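Local structure of distal tail protein (Bacillus phage spp1, 2X8K) at residues Thr146-Val151 against Asn234-Ala239; Glu173-Leu178 against Lys238-Ser243. The protein forms, as a homohexamer, a wide channel at the distal tip of the phage tail and stays attached to the tail after DNA ejection. All coordinates share one frame; numbering follows the deposited sequence.

Contact 1: residues Thr146-Val151 against Asn234-Ala239; sequences TASTPV and NTYLKA
An edge strand of the small four-stranded antiparallel sheet in the C-terminal domain, 149-152, pairs here with its inner neighbour 234-239. T149 and L237 form one hydrogen-bonded pair: T149 N gives to L237 O at 2.8 Å, and L237 N returns a nearly straight bond (165°) to T149 O. V151 and T235 make the next such pair, with V151 N to T235 O and T235 N to V151 O both 2.7 Å. Between them sits P150, which has no N-H to give, and its non-hydrogen-bonded place opposite Y236 asks for none. There P150 CB meets the Y236 ring obliquely, 3.6 Å from CE1. V151 and L237 lie on the other face and cross at about a right angle, V151 CG2 being 3.8 Å from L237 CD1; these branched apolar side chains are buried against V144 and I245 of the facing sheet. At the start of the strand, the T149 hydroxyl, beside its own backbone N (chi1 -52°), turns back to A147 O, with OG1 2.9 Å away. A strand pair with one face buried against a second sheet and the other, P150 and Y236, more exposed is what a two-sheet beta-sandwich produces.

Contact 2: residues Glu173-Leu178 against Lys238-Ser243; sequences EYEMQL and KATQPS
Y174 reaches across from strand 174-180 with its ring anti to the backbone N (chi1 176°), which carries the hydroxyl to S243. Y174 OH and S243 OG form a hydrogen bond whose direction is open, and the serine oxygen lies at the edge of the ring, in its plane. S243 OG sits beside its own backbone N, and a serine suits this buried place because its small side chain offers the phenol hydroxyl a polar partner. T240 follows the end of strand 234-239 and uses its side chain where a strand would use its backbone. Its OG1 stands in the crowded position between N and the carbonyl carbon (chi1 51°) and receives E175 N at 3.1 Å in an almost straight bond, while T240 N gives only a weak bond to E175 O. The T240 methyl, CG2, rests 3.6 Å from E175 CB. The pairing is that of two inner strands of an antiparallel sheet, with M176 and A239 as a non-hydrogen-bonded pair and Q177 and K238 as a hydrogen-bonded one. Q177 N reaches K238 O at 3.0 Å, and K238 N is 3.2 Å from Q177 O. K238 O is gripped twice, for Q177, with CG in the crowded position and its chain bent at chi2, folds its amide back so that NE2 lies 2.8 Å from that oxygen; this second donor comes from above the carbonyl plane, whereas the backbone N lies in it. On the opposite face M176 leaves the strand extended (chi1 -179°), then bends at chi2 and chi3 to lay CE 3.8 Å from A239 CB. The small alanine accommodates this flexible thioether, and I163 of the facing sheet packs on M176 and Y174.

From the N terminus, the chain leaves strand 133-144, turns through 146-148 and enters edge strand 149-152; 82 residues separate segment 146-151 from 234-239, which comes back to pair with it in contact 1. Contact 2 begins within that span, at 173-178, and its second segment, 238-243, runs past the end of contact 1, so the two closures cross rather than nest, overlapping at K238 and A239. Strand 234-239 thus has 149-152 along one edge and 174-180 along the other, giving the order 149-152, 234-239, 174-180, 183-190. On the face toward the five-stranded sheet, L237 CB meets M176 CE at 3.5 Å, joining the two contacts. The turn after A239 then leads into 243-251, a strand of that second sheet.

Contact 1: residues Thr146-Val151 against Asn234-Ala239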
# COMPACT_ATOMS: atom_id res chain seq x y z
N THR C 146 32.28 -63.24 -13.36
CA THR C 146 33.72 -63.28 -13.57
C THR C 146 34.14 -62.66 -14.92
O THR C 146 35.33 -62.72 -15.28
CB THR C 146 34.23 -64.70 -13.37
OG1 THR C 146 33.43 -65.57 -14.17
CG2 THR C 146 34.19 -65.13 -11.91
N ALA C 147 33.16 -62.05 -15.64
CA ALA C 147 33.29 -61.37 -16.92
C ALA C 147 32.79 -59.92 -16.75
O ALA C 147 32.15 -59.61 -15.72
CB ALA C 147 32.43 -62.08 -17.96
N SER C 148 33.10 -59.04 -17.73
CA SER C 148 32.65 -57.63 -17.71
C SER C 148 31.12 -57.63 -17.70
O SER C 148 30.46 -58.21 -18.58
CB SER C 148 33.22 -56.86 -18.90
OG SER C 148 32.55 -55.64 -19.16
N THR C 149 30.57 -57.08 -16.60
CA THR C 149 29.14 -57.03 -16.32
C THR C 149 28.68 -55.60 -16.34
O THR C 149 29.25 -54.79 -15.60
CB THR C 149 28.85 -57.72 -14.97
OG1 THR C 149 29.43 -59.03 -14.97
CG2 THR C 149 27.37 -57.82 -14.66
N PRO C 150 27.64 -55.25 -17.12
CA PRO C 150 27.12 -53.88 -17.03
C PRO C 150 26.22 -53.76 -15.81
O PRO C 150 25.41 -54.64 -15.51
CB PRO C 150 26.37 -53.70 -18.35
CG PRO C 150 26.01 -55.06 -18.78
CD PRO C 150 26.81 -56.07 -18.02
N VAL C 151 26.42 -52.72 -15.04
CA VAL C 151 25.61 -52.45 -13.86
C VAL C 151 25.12 -51.06 -14.09
O VAL C 151 25.94 -50.15 -14.23
CB VAL C 151 26.39 -52.60 -12.54
CG1 VAL C 151 25.54 -52.17 -11.35
CG2 VAL C 151 26.92 -54.04 -12.36
N ASN C 234 25.61 -47.26 -17.74
CA ASN C 234 26.20 -48.55 -17.37
C ASN C 234 27.59 -48.38 -16.78
O ASN C 234 28.36 -47.51 -17.22
CB ASN C 234 26.29 -49.48 -18.58
CG ASN C 234 25.02 -50.18 -18.91
OD1 ASN C 234 24.26 -50.60 -18.03
ND2 ASN C 234 24.80 -50.38 -20.19
N THR C 235 27.91 -49.22 -15.79
CA THR C 235 29.19 -49.30 -15.12
C THR C 235 29.64 -50.75 -15.33
O THR C 235 28.93 -51.67 -14.93
CB THR C 235 29.05 -48.89 -13.65
OG1 THR C 235 28.60 -47.52 -13.56
CG2 THR C 235 30.34 -49.05 -12.89
N TYR C 236 30.79 -50.97 -16.00
CA TYR C 236 31.24 -52.32 -16.32
C TYR C 236 32.21 -52.86 -15.29
O TYR C 236 33.34 -52.36 -15.17
CB TYR C 236 31.74 -52.43 -17.77
CG TYR C 236 30.83 -51.71 -18.74
CD1 TYR C 236 29.71 -52.33 -19.27
CD2 TYR C 236 31.05 -50.37 -19.06
CE1 TYR C 236 28.82 -51.63 -20.09
CE2 TYR C 236 30.15 -49.65 -19.85
CZ TYR C 236 29.04 -50.29 -20.38
OH TYR C 236 28.19 -49.59 -21.19
N LEU C 237 31.75 -53.88 -14.53
CA LEU C 237 32.47 -54.50 -13.42
C LEU C 237 32.76 -56.00 -13.67
O LEU C 237 31.91 -56.70 -14.22
CB LEU C 237 31.65 -54.32 -12.14
CG LEU C 237 31.15 -52.92 -11.78
CD1 LEU C 237 30.14 -52.98 -10.67
CD2 LEU C 237 32.31 -51.98 -11.42
N LYS C 238 33.93 -56.47 -13.23
CA LYS C 238 34.29 -57.88 -13.34
C LYS C 238 34.99 -58.36 -12.08
O LYS C 238 35.95 -57.75 -11.60
CB LYS C 238 35.19 -58.12 -14.57
CG LYS C 238 35.29 -59.57 -15.01
CD LYS C 238 36.64 -59.85 -15.65
CE LYS C 238 36.86 -58.98 -16.86
NZ LYS C 238 38.09 -58.15 -16.73
N ALA C 239 34.51 -59.47 -11.54
CA ALA C 239 34.99 -60.00 -10.25
C ALA C 239 35.77 -61.31 -10.38
O ALA C 239 35.65 -62.02 -11.38
CB ALA C 239 33.83 -60.16 -9.27

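Contact 2: residues Glu173-Leu178 against Lys238-Ser243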
# COMPACT_ATOMS: atom_id res chain seq x y z
N GLU C 173 43.32 -64.19 -3.55
CA GLU C 173 43.15 -62.74 -3.73
C GLU C 173 41.80 -62.42 -4.43
O GLU C 173 41.54 -62.94 -5.53
CB GLU C 173 44.35 -62.17 -4.54
CG GLU C 173 44.60 -60.68 -4.35
CD GLU C 173 45.98 -60.19 -4.76
OE1 GLU C 173 46.98 -60.84 -4.39
OE2 GLU C 173 46.05 -59.12 -5.42
N TYR C 174 40.93 -61.58 -3.79
CA TYR C 174 39.63 -61.12 -4.34
C TYR C 174 39.71 -59.70 -4.95
O TYR C 174 39.99 -58.72 -4.26
CB TYR C 174 38.45 -61.23 -3.33
CG TYR C 174 37.15 -60.65 -3.86
CD1 TYR C 174 36.26 -61.44 -4.59
CD2 TYR C 174 36.85 -59.30 -3.71
CE1 TYR C 174 35.10 -60.90 -5.13
CE2 TYR C 174 35.70 -58.75 -4.27
CZ TYR C 174 34.82 -59.55 -4.96
OH TYR C 174 33.69 -58.98 -5.49
N GLU C 175 39.36 -59.60 -6.23
CA GLU C 175 39.44 -58.40 -7.05
C GLU C 175 38.10 -58.02 -7.72
O GLU C 175 37.40 -58.88 -8.26
CB GLU C 175 40.55 -58.65 -8.10
CG GLU C 175 40.67 -57.64 -9.22
CD GLU C 175 41.49 -56.42 -8.88
OE1 GLU C 175 42.62 -56.31 -9.41
OE2 GLU C 175 41.01 -55.59 -8.09
N MET C 176 37.78 -56.71 -7.70
CA MET C 176 36.59 -56.12 -8.32
C MET C 176 37.05 -54.95 -9.19
O MET C 176 37.34 -53.87 -8.67
CB MET C 176 35.60 -55.64 -7.24
CG MET C 176 34.32 -55.02 -7.80
SD MET C 176 33.03 -56.24 -8.17
CE MET C 176 33.27 -56.43 -9.85
N GLN C 177 37.14 -55.17 -10.51
CA GLN C 177 37.64 -54.16 -11.45
C GLN C 177 36.60 -53.35 -12.27
O GLN C 177 35.79 -53.93 -13.00
CB GLN C 177 38.75 -54.74 -12.34
CG GLN C 177 38.43 -56.08 -12.98
CD GLN C 177 39.30 -57.21 -12.45
OE1 GLN C 177 40.54 -57.15 -12.52
NE2 GLN C 177 38.68 -58.28 -11.94
N LEU C 178 36.65 -52.01 -12.16
CA LEU C 178 35.80 -51.07 -12.91
C LEU C 178 36.56 -50.75 -14.20
O LEU C 178 37.63 -50.12 -14.16
CB LEU C 178 35.51 -49.79 -12.09
CG LEU C 178 34.91 -48.59 -12.83
CD1 LEU C 178 33.66 -48.12 -12.17
CD2 LEU C 178 35.90 -47.43 -12.92
N LYS C 238 33.93 -56.47 -13.23
CA LYS C 238 34.29 -57.88 -13.34
C LYS C 238 34.99 -58.36 -12.08
O LYS C 238 35.95 -57.75 -11.60
CB LYS C 238 35.19 -58.12 -14.57
CG LYS C 238 35.29 -59.57 -15.01
CD LYS C 238 36.64 -59.85 -15.65
CE LYS C 238 36.86 -58.98 -16.86
NZ LYS C 238 38.09 -58.15 -16.73
N ALA C 239 34.51 -59.47 -11.54
CA ALA C 239 34.99 -60.00 -10.25
C ALA C 239 35.77 -61.31 -10.38
O ALA C 239 35.65 -62.02 -11.38
CB ALA C 239 33.83 -60.16 -9.27
N THR C 240 36.55 -61.64 -9.36
CA THR C 240 37.29 -62.89 -9.38
C THR C 240 36.37 -64.08 -9.06
O THR C 240 36.58 -65.18 -9.59
CB THR C 240 38.53 -62.80 -8.52
OG1 THR C 240 38.15 -62.32 -7.24
CG2 THR C 240 39.60 -61.93 -9.13
N GLN C 241 35.36 -63.87 -8.19
CA GLN C 241 34.41 -64.90 -7.76
C GLN C 241 33.01 -64.33 -7.94
O GLN C 241 32.85 -63.15 -7.63
CB GLN C 241 34.67 -65.27 -6.28
CG GLN C 241 34.08 -66.60 -5.82
CD GLN C 241 35.02 -67.76 -6.07
OE1 GLN C 241 35.90 -68.08 -5.26
NE2 GLN C 241 34.83 -68.45 -7.19
N PRO C 242 32.00 -65.09 -8.45
CA PRO C 242 30.64 -64.53 -8.63
C PRO C 242 30.23 -63.69 -7.42
O PRO C 242 30.08 -64.20 -6.30
CB PRO C 242 29.79 -65.77 -8.94
CG PRO C 242 30.71 -66.68 -9.59
CD PRO C 242 32.03 -66.51 -8.87
N SER C 243 30.08 -62.38 -7.66
CA SER C 243 29.76 -61.39 -6.63
C SER C 243 28.36 -60.88 -6.81
O SER C 243 27.61 -61.32 -7.69
CB SER C 243 30.74 -60.22 -6.61
OG SER C 243 32.08 -60.65 -6.44